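Local coordinates for periplasmic binding protein (PDB 4OVK) that probably captures a solute outside the cytoplasmic membrane and hands it to an ABC transporter for import, at residues K29-I34 with G144-K149; I44-D49 with K72-D77; D135-I140 with D162-F167; P150-A155 with N315-Y320; Q312-N315 with N321-D324. One frame throughout, in Å; residues are numbered along the deposited sequence. Where two conformers were deposited one is given.

Contact 1. Residues K29-I34 with G144-K149; sequences KEINRI and GKILDK
I31 packs against the C-terminal end of helix 133-147, with its CG2 4.1 Å from CG2 of I146. In both isoleucines CG2 stands anti to the backbone N (chi1 -65° in I31, -69° in I146), which brings the short branches together, while CG1 of I31 runs over the peptide oxygen of I146 at 3.5 Å. D148 leaves the helix with positive phi, and K149 N bonds back to G144 O at 2.8 Å, the long 6→1 bond of a Schellman motif. This turn directs the D148 carboxylate toward the loop, where OD2 lies 3.1 Å from K29 O. The two acceptors are brought together by K15, whose ammonium salt-bridges OD2 and lies among the carbonyls of K29, K145 and I146, which share its protons. Beside it a water accepts from I31 N at 2.9 Å and lies 3.0 Å from I146 O and 2.9 Å from D148 OD2, bridging loop and helix end. I31 and I146 also rest on V104 of strand 104-108, as does I34 at the start of its own strand, while L147 extends to V48 and D49 of helix 41-49, so the contact fills the corner between the parallel sheet and these two helices.

Contact 2. Residues I44-D49 with K72-D77; sequences IVYAVD and KTLAPD
Y46 projects from helix 41-49 into the turn that follows helix 71-74, where its ring lies against L74 and A75. CG is anti to the backbone N (chi1 171°), and the ring extends straight out from its helix with its hydroxyl end deepest in the contact. The long direction of the tyrosine meets that of L74 at about a right angle. CB of L74 is 3.5 Å from Y46 OH and 4.0 Å from CZ, and the leucine runs across the ring, its CD1 4.1 Å from CE2 of Y46. On the CE1 side, CB of A75 comes within 4.1 Å of that atom. Both CB atoms approach obliquely from the same side of the ring, L74 near its hydroxyl end and A75 by CE1. Aromatic neighbours complete its surroundings: F71 meets it edge-to-face, and the ring of Y318 packs on it at an intermediate angle. An alanine in place of Y46 would probably strip L74 and A75 of their contact with helix 41-49 and open a gap between the two segments. No hydrogen bond crosses between the segments, and the nearest atom of L74 to the tyrosine oxygen is the apolar CB. The attachment is therefore one of dispersion and apolar burial, depending on the shape of the ring; directional bonding lies to the flanks, where Y66 OH bonds to A75 O and Q152 NE2 to A47 O.

Contact 3. Residues D135-I140 with D162-F167; sequences DIQNGI and DSEAYF
E164 and Q137 span the distance between segments 135-140 and 162-167, whose nearest CA atoms, those of Q137 and E164, are 11.8 Å apart. Along 162-167 the backbone is regular helix, D162 O receiving Y166 N and S163 O receiving F167 N. S163 points to another side of the helix: its OG lies at the edge of the F167 ring, in the ring plane, and its side chain touches P286 of helix 285-296. E164 comes next and carries the contact. Its CG sits beside the backbone N (chi1 -78°) and the chain is extended beyond it, putting the carboxylate in front of the amide of Q137, which is also extended and arrives from the opposite direction. OE2 of E164 is 2.8 Å from Q137 NE2, while OE1 is farther from the same nitrogen, at 3.6 Å, and the carboxylate and amide planes are 34° apart. Q137 was modelled in two conformers, so the approach holds for one of them and is doubtful as a fixed interaction; its side chain also touches H160 and K161. Y166 and F167 then face residues later in the chain: CD2 of Y166 lies 3.7 Å above one face of the F167 ring, toward its rim, Y166 OH bonds to D303, and F167 packs on F301 and M289. Helices 133-147 and 150-170 form an antiparallel hairpin, and the second runs on from one parallel sheet to the other, consistent with the single long connecting helix of two-lobed class III solute-binding proteins.

Contact 4. Residues P150-A155 with N315-Y320; sequences PEQAEA and NTFYHY
F317 fills the close side of this contact, its ring presenting an edge to helix 150-170. CB of A155 lies 3.8 Å from CE1 and CD of Q152 3.8 Å from CD1, both near the ring plane, while CG2 of T316 covers one face from within its own segment. The Q152 amide stands almost upright to the ring, their planes 84° apart. A bend at chi2 (115°) turns this amide toward the end of helix 306-318, where NE2 donates to F317 O at 3.0 Å with an N-H...O angle of 143°, using a lone pair in the carbonyl plane. The same NE2 also bonds to A47 O, so one amide nitrogen joins the tail of helix 306-318 to helix 41-49. Helix 150-170 is probably the long helix that links the two lobes in this class of binding protein, and here its first turns receive the C-terminal end of helix 306-318, which has a wider pi-type turn at 315-318. On the looser side the segments are joined through a water. Q152 OE1 faces it at 2.6 Å, and it also reaches T316 O through a weak bond. H319, leaving the helix with positive phi, turns its exposed imidazole back so that NE2 gives the same water a weak bond at 2.8 Å.

Contact 5. Residues Q312-N315 with N321-D324; sequences QFYN and NLTD
Y314 and N315 meet L322 and N321 after the chain has turned back beyond the end of helix 306-318. Before them, Q312 gives its carbonyl to T316 OG1, and F313 faces another way, packing its ring against those of F317 and Y159. Y314 supplies the apolar half: CD1 of L322 sits over one face of its ring, 3.9 Å from the centroid and 23° off the normal, a CH-pi contact displaced toward CG. The other methyl, L322 CD2, reaches CD2 of the tyrosine at 3.7 Å. A serine in place of Y314 would probably leave L322 without its aromatic cover and take from Y318 the ring it meets edge-to-face. N315 forms the polar, exposed half. Its CG is anti to the backbone N (chi1 173°), which carries the amide alongside that of N321, nearly coplanar with it. ND2 donates to a lone pair of N321 OD1 at 2.8 Å with an N-H...O angle of 155°. L322 also packs on I327 and I330, and T323 N-caps helix 324-331 while E326 bonds back to its N, consistent with a capping box. The whole is a helix-loop-helix turn, its short connection folded against the first helix.

How the contacts relate
From the N terminus, the loop 29-34 begins contact 1, which closes 110 residues later at the end of helix 133-147. Contact 2 is nested inside that loop and touches contact 1 through the K149-D49 salt bridge and L147 on V48. Contact 3 opens on helix 133-147 before contact 1 has closed and ends on helix 150-170, so the two cross. Contact 4 crosses contact 3 likewise, starting on helix 150-170 and closing a far larger loop at the end of helix 306-318. Contact 5 shares N315 with it and closes the final short turn. Helix 41-49, which carries part of contact 2, touches contacts 1, 3 and 4, tying the first sheet's helices to the C-terminal ones.

Contact 1. Residues K29-I34 with G144-K149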
# COMPACT_ATOMS: atom_id res chain seq x y z
N LYS A 29 -10.48 27.91 -2.41
CA LYS A 29 -11.05 27.22 -3.57
C LYS A 29 -9.93 26.57 -4.37
O LYS A 29 -10.05 25.42 -4.81
CB LYS A 29 -11.86 28.21 -4.43
CG LYS A 29 -12.66 27.56 -5.54
CD LYS A 29 -13.94 28.34 -5.86
CE LYS A 29 -13.66 29.70 -6.47
NZ LYS A 29 -13.41 29.62 -7.94
N GLU A 30 -8.83 27.30 -4.53
CA GLU A 30 -7.63 26.84 -5.23
C GLU A 30 -6.58 26.41 -4.20
O GLU A 30 -6.00 27.24 -3.50
CB GLU A 30 -7.10 27.97 -6.10
CG GLU A 30 -5.71 27.78 -6.68
CD GLU A 30 -5.62 26.66 -7.70
OE1 GLU A 30 -6.67 26.27 -8.26
OE2 GLU A 30 -4.49 26.18 -7.94
N ILE A 31 -6.34 25.10 -4.13
CA ILE A 31 -5.38 24.52 -3.19
C ILE A 31 -4.09 24.29 -3.93
O ILE A 31 -4.07 23.60 -4.95
CB ILE A 31 -5.92 23.22 -2.58
CG1 ILE A 31 -7.17 23.52 -1.71
CG2 ILE A 31 -4.85 22.48 -1.77
CD1 ILE A 31 -6.90 24.28 -0.42
N ASN A 32 -3.02 24.92 -3.46
CA ASN A 32 -1.73 24.83 -4.12
C ASN A 32 -0.63 24.21 -3.25
O ASN A 32 0.38 23.83 -3.78
CB ASN A 32 -1.30 26.22 -4.59
CG ASN A 32 -0.28 26.18 -5.72
OD1 ASN A 32 -0.42 25.42 -6.70
ND2 ASN A 32 0.74 27.03 -5.61
N ARG A 33 -0.86 24.10 -1.94
CA ARG A 33 0.14 23.63 -0.98
C ARG A 33 -0.53 22.67 0.01
O ARG A 33 -1.42 23.06 0.78
CB ARG A 33 0.77 24.80 -0.23
CG ARG A 33 1.56 25.76 -1.10
CD ARG A 33 2.06 26.96 -0.30
NE ARG A 33 3.03 26.61 0.74
CZ ARG A 33 4.33 26.37 0.53
NH1 ARG A 33 4.85 26.44 -0.70
NH2 ARG A 33 5.12 26.05 1.55
N ILE A 34 -0.10 21.41 -0.04
CA ILE A 34 -0.68 20.38 0.81
C ILE A 34 0.39 19.71 1.65
O ILE A 34 1.46 19.36 1.14
CB ILE A 34 -1.39 19.31 -0.02
CG1 ILE A 34 -2.50 19.96 -0.84
CG2 ILE A 34 -1.93 18.23 0.90
CD1 ILE A 34 -2.98 19.09 -1.98
N GLY A 144 -9.98 14.38 -4.42
CA GLY A 144 -10.48 14.92 -5.68
C GLY A 144 -11.17 16.26 -5.52
O GLY A 144 -11.02 17.14 -6.36
N LYS A 145 -11.91 16.42 -4.43
CA LYS A 145 -12.60 17.69 -4.15
C LYS A 145 -11.59 18.75 -3.70
O LYS A 145 -11.66 19.89 -4.11
CB LYS A 145 -13.66 17.49 -3.08
CG LYS A 145 -14.85 16.70 -3.59
CD LYS A 145 -16.12 16.97 -2.80
CE LYS A 145 -17.29 16.20 -3.39
NZ LYS A 145 -17.01 14.74 -3.46
N ILE A 146 -10.64 18.35 -2.87
CA ILE A 146 -9.60 19.27 -2.41
C ILE A 146 -8.75 19.79 -3.57
O ILE A 146 -8.50 20.99 -3.69
CB ILE A 146 -8.72 18.59 -1.35
CG1 ILE A 146 -9.54 18.38 -0.07
CG2 ILE A 146 -7.46 19.42 -1.07
CD1 ILE A 146 -8.90 17.49 0.95
N LEU A 147 -8.32 18.87 -4.42
CA LEU A 147 -7.41 19.18 -5.52
C LEU A 147 -8.11 19.65 -6.80
O LEU A 147 -7.43 19.96 -7.77
CB LEU A 147 -6.60 17.92 -5.85
CG LEU A 147 -5.67 17.44 -4.75
CD1 LEU A 147 -5.21 16.01 -5.03
CD2 LEU A 147 -4.51 18.40 -4.66
N ASP A 148 -9.45 19.69 -6.80
CA ASP A 148 -10.23 19.92 -8.02
C ASP A 148 -9.82 18.98 -9.15
O ASP A 148 -9.58 19.41 -10.29
CB ASP A 148 -10.17 21.38 -8.45
CG ASP A 148 -11.00 22.27 -7.56
OD1 ASP A 148 -12.23 22.05 -7.49
OD2 ASP A 148 -10.44 23.18 -6.92
N LYS A 149 -9.72 17.69 -8.82
CA LYS A 149 -9.43 16.65 -9.80
C LYS A 149 -10.47 15.53 -9.67
O LYS A 149 -10.12 14.38 -9.40
CB LYS A 149 -8.02 16.08 -9.58
CG LYS A 149 -6.88 17.06 -9.78
CD LYS A 149 -6.79 17.54 -11.21
CE LYS A 149 -5.51 18.31 -11.47
NZ LYS A 149 -4.31 17.44 -11.43
O HOH W 1 -6.73 23.28 -8.31
O HOH W 2 -7.80 23.10 -5.72

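Contact 2. Residues I44-D49 with K72-D77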
# COMPACT_ATOMS: atom_id res chain seq x y z
N ILE A 44 -0.69 8.63 -2.34
CA ILE A 44 -2.07 8.73 -2.80
C ILE A 44 -2.41 10.13 -3.32
O ILE A 44 -3.09 10.28 -4.33
CB ILE A 44 -3.09 8.24 -1.74
CG1 ILE A 44 -2.81 6.77 -1.39
CG2 ILE A 44 -4.50 8.39 -2.30
CD1 ILE A 44 -3.56 6.25 -0.17
N VAL A 45 -1.93 11.17 -2.64
CA VAL A 45 -2.11 12.53 -3.16
C VAL A 45 -1.44 12.66 -4.53
O VAL A 45 -2.02 13.22 -5.46
CB VAL A 45 -1.56 13.56 -2.18
CG1 VAL A 45 -1.41 14.94 -2.83
CG2 VAL A 45 -2.47 13.61 -0.95
N TYR A 46 -0.23 12.12 -4.66
CA TYR A 46 0.46 12.12 -5.94
C TYR A 46 -0.40 11.46 -7.04
O TYR A 46 -0.52 11.99 -8.14
CB TYR A 46 1.83 11.41 -5.83
CG TYR A 46 2.46 11.21 -7.17
CD1 TYR A 46 3.20 12.21 -7.76
CD2 TYR A 46 2.26 10.04 -7.87
CE1 TYR A 46 3.76 12.05 -9.02
CE2 TYR A 46 2.82 9.85 -9.12
CZ TYR A 46 3.56 10.85 -9.69
OH TYR A 46 4.10 10.68 -10.95
N ALA A 47 -1.00 10.31 -6.74
CA ALA A 47 -1.80 9.59 -7.70
C ALA A 47 -3.03 10.38 -8.15
O ALA A 47 -3.35 10.42 -9.33
CB ALA A 47 -2.22 8.26 -7.12
N VAL A 48 -3.72 11.02 -7.21
CA VAL A 48 -4.91 11.78 -7.55
C VAL A 48 -4.56 13.02 -8.37
O VAL A 48 -5.23 13.32 -9.35
CB VAL A 48 -5.70 12.17 -6.28
CG1 VAL A 48 -6.91 13.02 -6.65
CG2 VAL A 48 -6.15 10.92 -5.53
N ASP A 49 -3.49 13.73 -7.99
CA ASP A 49 -3.10 14.93 -8.71
C ASP A 49 -2.30 14.62 -9.97
O ASP A 49 -2.08 15.50 -10.78
CB ASP A 49 -2.28 15.87 -7.80
CG ASP A 49 -2.46 17.34 -8.16
OD1 ASP A 49 -3.53 17.72 -8.71
OD2 ASP A 49 -1.51 18.12 -7.90
N LYS A 72 10.57 7.78 -6.39
CA LYS A 72 11.70 8.72 -6.58
C LYS A 72 11.90 9.10 -8.05
O LYS A 72 12.20 10.24 -8.37
CB LYS A 72 13.01 8.15 -6.02
CG LYS A 72 14.14 9.18 -6.04
CD LYS A 72 15.34 8.72 -5.24
CE LYS A 72 16.50 9.70 -5.35
NZ LYS A 72 16.20 11.02 -4.72
N THR A 73 11.71 8.13 -8.95
CA THR A 73 11.81 8.39 -10.38
C THR A 73 10.63 9.18 -10.91
O THR A 73 10.81 10.11 -11.70
CB THR A 73 11.89 7.07 -11.15
OG1 THR A 73 13.03 6.35 -10.71
CG2 THR A 73 12.00 7.31 -12.64
N LEU A 74 9.43 8.82 -10.46
CA LEU A 74 8.22 9.53 -10.87
C LEU A 74 8.19 10.98 -10.42
O LEU A 74 7.66 11.82 -11.11
CB LEU A 74 6.97 8.86 -10.31
CG LEU A 74 6.75 7.40 -10.63
CD1 LEU A 74 5.54 6.89 -9.89
CD2 LEU A 74 6.60 7.21 -12.12
N ALA A 75 8.74 11.24 -9.23
CA ALA A 75 8.56 12.53 -8.57
C ALA A 75 9.89 13.04 -8.00
O ALA A 75 10.04 13.15 -6.78
CB ALA A 75 7.52 12.38 -7.48
N PRO A 76 10.86 13.36 -8.88
CA PRO A 76 12.17 13.83 -8.42
C PRO A 76 12.11 15.06 -7.50
O PRO A 76 12.94 15.19 -6.60
CB PRO A 76 12.93 14.12 -9.74
CG PRO A 76 11.89 14.18 -10.80
CD PRO A 76 10.80 13.25 -10.35
N ASP A 77 11.12 15.93 -7.69
CA ASP A 77 11.05 17.17 -6.89
C ASP A 77 10.76 16.94 -5.40
O ASP A 77 11.10 17.79 -4.57
CB ASP A 77 10.00 18.13 -7.47
CG ASP A 77 10.32 18.59 -8.88
OD1 ASP A 77 11.43 18.32 -9.39
OD2 ASP A 77 9.43 19.22 -9.48

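Contact 3. Residues D135-I140 with D162-F167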
# COMPACT_ATOMS: atom_id res chain seq x y z
N ASP A 135 -11.96 2.91 2.97
CA ASP A 135 -11.31 4.13 3.46
C ASP A 135 -10.40 4.75 2.40
O ASP A 135 -10.34 5.98 2.27
CB ASP A 135 -10.49 3.85 4.73
CG ASP A 135 -11.37 3.58 5.96
OD1 ASP A 135 -12.57 3.92 5.94
OD2 ASP A 135 -10.84 3.03 6.96
N ILE A 136 -9.69 3.90 1.65
CA ILE A 136 -8.88 4.40 0.53
C ILE A 136 -9.77 5.11 -0.50
O ILE A 136 -9.47 6.23 -0.91
CB ILE A 136 -8.04 3.29 -0.16
CG1 ILE A 136 -7.11 2.56 0.84
CG2 ILE A 136 -7.22 3.89 -1.29
CD1 ILE A 136 -5.93 3.38 1.35
N GLN A 137 -10.86 4.47 -0.92
CA GLN A 137 -11.75 5.05 -1.94
C GLN A 137 -12.39 6.37 -1.48
O GLN A 137 -12.42 7.35 -2.23
CB GLN A 137 -12.82 4.04 -2.36
CG GLN A 137 -12.29 2.85 -3.14
CD GLN A 137 -13.33 1.76 -3.29
OE1 GLN A 137 -14.53 2.04 -3.40
NE2 GLN A 137 -12.89 0.51 -3.29
N ASN A 138 -12.91 6.40 -0.26
CA ASN A 138 -13.52 7.63 0.27
C ASN A 138 -12.49 8.75 0.42
O ASN A 138 -12.80 9.92 0.15
CB ASN A 138 -14.22 7.38 1.61
CG ASN A 138 -15.40 6.45 1.48
OD1 ASN A 138 -16.07 6.43 0.45
ND2 ASN A 138 -15.66 5.66 2.52
N GLY A 139 -11.27 8.38 0.82
CA GLY A 139 -10.18 9.35 0.92
C GLY A 139 -9.78 9.90 -0.45
O GLY A 139 -9.52 11.10 -0.60
N ILE A 140 -9.76 9.04 -1.46
CA ILE A 140 -9.48 9.50 -2.82
C ILE A 140 -10.53 10.51 -3.30
O ILE A 140 -10.21 11.52 -3.92
CB ILE A 140 -9.36 8.31 -3.78
CG1 ILE A 140 -8.04 7.58 -3.50
CG2 ILE A 140 -9.42 8.77 -5.22
CD1 ILE A 140 -7.98 6.19 -4.09
N ASP A 162 -14.04 -1.75 -10.10
CA ASP A 162 -14.06 -2.75 -11.19
C ASP A 162 -13.20 -3.97 -10.80
O ASP A 162 -13.58 -5.12 -11.06
CB ASP A 162 -13.56 -2.15 -12.50
CG ASP A 162 -14.53 -1.12 -13.11
OD1 ASP A 162 -15.68 -1.03 -12.67
OD2 ASP A 162 -14.12 -0.39 -14.04
N SER A 163 -12.05 -3.71 -10.18
CA SER A 163 -11.18 -4.79 -9.68
C SER A 163 -11.89 -5.62 -8.60
O SER A 163 -11.88 -6.85 -8.64
CB SER A 163 -9.86 -4.23 -9.13
OG SER A 163 -9.08 -5.26 -8.55
N GLU A 164 -12.52 -4.95 -7.64
CA GLU A 164 -13.28 -5.65 -6.60
C GLU A 164 -14.37 -6.53 -7.21
O GLU A 164 -14.50 -7.70 -6.84
CB GLU A 164 -13.89 -4.64 -5.61
CG GLU A 164 -12.88 -4.10 -4.62
CD GLU A 164 -13.38 -2.91 -3.82
OE1 GLU A 164 -14.61 -2.66 -3.82
OE2 GLU A 164 -12.53 -2.23 -3.19
N ALA A 165 -15.12 -5.99 -8.16
CA ALA A 165 -16.18 -6.76 -8.82
C ALA A 165 -15.61 -7.96 -9.57
O ALA A 165 -16.20 -9.03 -9.54
CB ALA A 165 -16.97 -5.88 -9.78
N TYR A 166 -14.47 -7.77 -10.24
CA TYR A 166 -13.81 -8.88 -10.95
C TYR A 166 -13.46 -10.03 -9.99
O TYR A 166 -13.77 -11.18 -10.25
CB TYR A 166 -12.57 -8.38 -11.69
CG TYR A 166 -11.65 -9.47 -12.20
CD1 TYR A 166 -11.88 -10.08 -13.43
CD2 TYR A 166 -10.55 -9.88 -11.46
CE1 TYR A 166 -11.04 -11.07 -13.91
CE2 TYR A 166 -9.70 -10.87 -11.93
CZ TYR A 166 -9.97 -11.47 -13.15
OH TYR A 166 -9.15 -12.46 -13.64
N PHE A 167 -12.82 -9.70 -8.87
CA PHE A 167 -12.47 -10.73 -7.89
C PHE A 167 -13.69 -11.35 -7.20
O PHE A 167 -13.69 -12.54 -6.91
CB PHE A 167 -11.42 -10.21 -6.89
CG PHE A 167 -10.03 -10.15 -7.46
CD1 PHE A 167 -9.26 -11.30 -7.54
CD2 PHE A 167 -9.52 -8.97 -7.97
CE1 PHE A 167 -7.99 -11.26 -8.10
CE2 PHE A 167 -8.25 -8.92 -8.53
CZ PHE A 167 -7.49 -10.07 -8.59

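Contact 4. Residues P150-A155 with N315-Y320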
# COMPACT_ATOMS: atom_id res chain seq x y z
N PRO A 150 -11.76 15.87 -9.83
CA PRO A 150 -12.78 14.83 -9.58
C PRO A 150 -12.77 13.70 -10.60
O PRO A 150 -13.09 12.56 -10.27
CB PRO A 150 -14.10 15.62 -9.60
CG PRO A 150 -13.81 16.83 -10.42
CD PRO A 150 -12.38 17.19 -10.10
N GLU A 151 -12.40 14.00 -11.84
CA GLU A 151 -12.37 12.97 -12.86
C GLU A 151 -11.27 11.94 -12.57
O GLU A 151 -11.53 10.75 -12.64
CB GLU A 151 -12.19 13.59 -14.25
CG GLU A 151 -13.39 14.43 -14.69
CD GLU A 151 -13.19 15.09 -16.04
OE1 GLU A 151 -14.20 15.36 -16.72
OE2 GLU A 151 -12.03 15.35 -16.42
N GLN A 152 -10.06 12.39 -12.22
CA GLN A 152 -8.99 11.46 -11.89
C GLN A 152 -9.36 10.66 -10.64
O GLN A 152 -9.15 9.46 -10.60
CB GLN A 152 -7.63 12.14 -11.72
CG GLN A 152 -6.49 11.16 -11.40
CD GLN A 152 -5.40 11.05 -12.46
OE1 GLN A 152 -5.68 11.04 -13.66
NE2 GLN A 152 -4.15 10.93 -12.01
N ALA A 153 -9.93 11.32 -9.64
CA ALA A 153 -10.32 10.63 -8.41
C ALA A 153 -11.36 9.56 -8.72
O ALA A 153 -11.21 8.40 -8.31
CB ALA A 153 -10.84 11.64 -7.37
N GLU A 154 -12.40 9.92 -9.47
CA GLU A 154 -13.42 8.92 -9.83
C GLU A 154 -12.85 7.82 -10.74
O GLU A 154 -13.28 6.68 -10.64
CB GLU A 154 -14.67 9.56 -10.44
CG GLU A 154 -15.48 10.41 -9.46
CD GLU A 154 -15.94 9.69 -8.19
OE1 GLU A 154 -16.15 8.45 -8.20
OE2 GLU A 154 -16.11 10.37 -7.16
N ALA A 155 -11.90 8.15 -11.62
CA ALA A 155 -11.28 7.11 -12.45
C ALA A 155 -10.51 6.09 -11.58
O ALA A 155 -10.57 4.90 -11.83
CB ALA A 155 -10.37 7.72 -13.50
N ASN A 315 0.86 4.71 -17.01
CA ASN A 315 0.62 5.65 -18.12
C ASN A 315 -0.61 6.53 -17.88
O ASN A 315 -0.57 7.76 -18.08
CB ASN A 315 0.47 4.89 -19.46
CG ASN A 315 0.06 5.82 -20.58
OD1 ASN A 315 -1.13 5.98 -20.87
ND2 ASN A 315 1.04 6.47 -21.18
N THR A 316 -1.70 5.91 -17.43
CA THR A 316 -2.99 6.62 -17.29
C THR A 316 -2.95 7.63 -16.15
O THR A 316 -3.34 8.80 -16.32
CB THR A 316 -4.13 5.61 -17.07
OG1 THR A 316 -4.27 4.80 -18.24
CG2 THR A 316 -5.47 6.31 -16.80
N PHE A 317 -2.46 7.19 -15.01
CA PHE A 317 -2.56 7.98 -13.80
C PHE A 317 -1.33 8.84 -13.49
O PHE A 317 -1.46 9.94 -12.92
CB PHE A 317 -2.95 7.09 -12.62
CG PHE A 317 -4.31 6.47 -12.78
CD1 PHE A 317 -5.45 7.28 -12.82
CD2 PHE A 317 -4.46 5.11 -12.92
CE1 PHE A 317 -6.71 6.72 -13.00
CE2 PHE A 317 -5.72 4.55 -13.08
CZ PHE A 317 -6.85 5.35 -13.11
N TYR A 318 -0.15 8.37 -13.89
CA TYR A 318 1.09 9.09 -13.57
C TYR A 318 1.77 9.70 -14.81
O TYR A 318 2.77 10.40 -14.68
CB TYR A 318 2.10 8.16 -12.90
CG TYR A 318 1.63 7.32 -11.75
CD1 TYR A 318 0.63 7.74 -10.88
CD2 TYR A 318 2.22 6.10 -11.48
CE1 TYR A 318 0.22 6.96 -9.81
CE2 TYR A 318 1.84 5.32 -10.41
CZ TYR A 318 0.84 5.75 -9.57
OH TYR A 318 0.44 4.98 -8.51
N HIS A 319 1.25 9.42 -16.01
CA HIS A 319 1.86 9.86 -17.26
C HIS A 319 3.30 9.43 -17.32
O HIS A 319 4.18 10.21 -17.69
CB HIS A 319 1.74 11.38 -17.46
CG HIS A 319 0.34 11.87 -17.38
ND1 HIS A 319 -0.59 11.58 -18.36
CD2 HIS A 319 -0.32 12.54 -16.42
CE1 HIS A 319 -1.76 12.09 -18.00
NE2 HIS A 319 -1.62 12.67 -16.83
N TYR A 320 3.54 8.17 -16.95
CA TYR A 320 4.88 7.62 -16.92
C TYR A 320 4.84 6.26 -17.60
O TYR A 320 3.99 5.43 -17.26
CB TYR A 320 5.41 7.48 -15.49
CG TYR A 320 6.89 7.13 -15.43
CD1 TYR A 320 7.86 8.14 -15.51
CD2 TYR A 320 7.33 5.81 -15.33
CE1 TYR A 320 9.20 7.84 -15.49
CE2 TYR A 320 8.69 5.51 -15.31
CZ TYR A 320 9.61 6.53 -15.38
OH TYR A 320 10.97 6.26 -15.36
O HOH W 3 -3.90 12.02 -15.36

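Contact 5. Residues Q312-N315 with N321-D324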
# COMPACT_ATOMS: atom_id res chain seq x y z
N GLN A 312 -0.33 0.18 -18.13
CA GLN A 312 -1.52 0.98 -18.37
C GLN A 312 -1.80 1.91 -17.19
O GLN A 312 -2.09 3.09 -17.41
CB GLN A 312 -2.73 0.10 -18.64
CG GLN A 312 -4.03 0.86 -18.87
CD GLN A 312 -5.23 -0.07 -18.92
OE1 GLN A 312 -5.68 -0.62 -17.90
NE2 GLN A 312 -5.76 -0.26 -20.11
N PHE A 313 -1.72 1.37 -15.98
CA PHE A 313 -1.98 2.16 -14.76
C PHE A 313 -1.00 3.34 -14.65
O PHE A 313 -1.42 4.49 -14.47
CB PHE A 313 -1.90 1.26 -13.53
CG PHE A 313 -2.37 1.93 -12.26
CD1 PHE A 313 -1.52 2.76 -11.54
CD2 PHE A 313 -3.65 1.72 -11.80
CE1 PHE A 313 -1.95 3.35 -10.35
CE2 PHE A 313 -4.09 2.33 -10.63
CZ PHE A 313 -3.24 3.15 -9.92
N TYR A 314 0.30 3.07 -14.81
CA TYR A 314 1.33 4.12 -14.69
C TYR A 314 1.16 5.16 -15.80
O TYR A 314 1.28 6.36 -15.57
CB TYR A 314 2.75 3.50 -14.68
CG TYR A 314 3.16 3.07 -13.29
CD1 TYR A 314 2.38 2.19 -12.55
CD2 TYR A 314 4.32 3.55 -12.71
CE1 TYR A 314 2.71 1.84 -11.26
CE2 TYR A 314 4.67 3.21 -11.40
CZ TYR A 314 3.87 2.35 -10.68
OH TYR A 314 4.19 2.03 -9.38
N ASN A 315 0.86 4.71 -17.01
CA ASN A 315 0.62 5.65 -18.12
C ASN A 315 -0.61 6.53 -17.88
O ASN A 315 -0.57 7.76 -18.08
CB ASN A 315 0.47 4.89 -19.46
CG ASN A 315 0.06 5.82 -20.58
OD1 ASN A 315 -1.13 5.98 -20.87
ND2 ASN A 315 1.04 6.47 -21.18
N ASN A 321 5.74 6.07 -18.56
CA ASN A 321 5.84 4.80 -19.29
C ASN A 321 7.01 3.96 -18.79
O ASN A 321 8.18 4.24 -19.07
CB ASN A 321 5.96 5.09 -20.79
CG ASN A 321 4.71 5.73 -21.35
OD1 ASN A 321 3.59 5.42 -20.94
ND2 ASN A 321 4.88 6.63 -22.33
N LEU A 322 6.66 2.94 -18.03
CA LEU A 322 7.62 2.01 -17.44
C LEU A 322 8.44 1.24 -18.47
O LEU A 322 7.89 0.72 -19.46
CB LEU A 322 6.89 1.03 -16.55
CG LEU A 322 6.25 1.55 -15.26
CD1 LEU A 322 5.31 0.51 -14.66
CD2 LEU A 322 7.30 1.99 -14.25
N THR A 323 9.75 1.15 -18.24
CA THR A 323 10.61 0.26 -19.03
C THR A 323 10.51 -1.15 -18.49
O THR A 323 10.03 -1.38 -17.37
CB THR A 323 12.08 0.68 -18.94
OG1 THR A 323 12.53 0.53 -17.58
CG2 THR A 323 12.26 2.14 -19.38
N ASP A 324 10.99 -2.11 -19.27
CA ASP A 324 11.09 -3.49 -18.78
C ASP A 324 11.93 -3.64 -17.51
O ASP A 324 11.56 -4.41 -16.63
CB ASP A 324 11.61 -4.40 -19.89
CG ASP A 324 10.60 -4.58 -21.00
OD1 ASP A 324 9.42 -4.21 -20.79
OD2 ASP A 324 10.96 -5.10 -22.08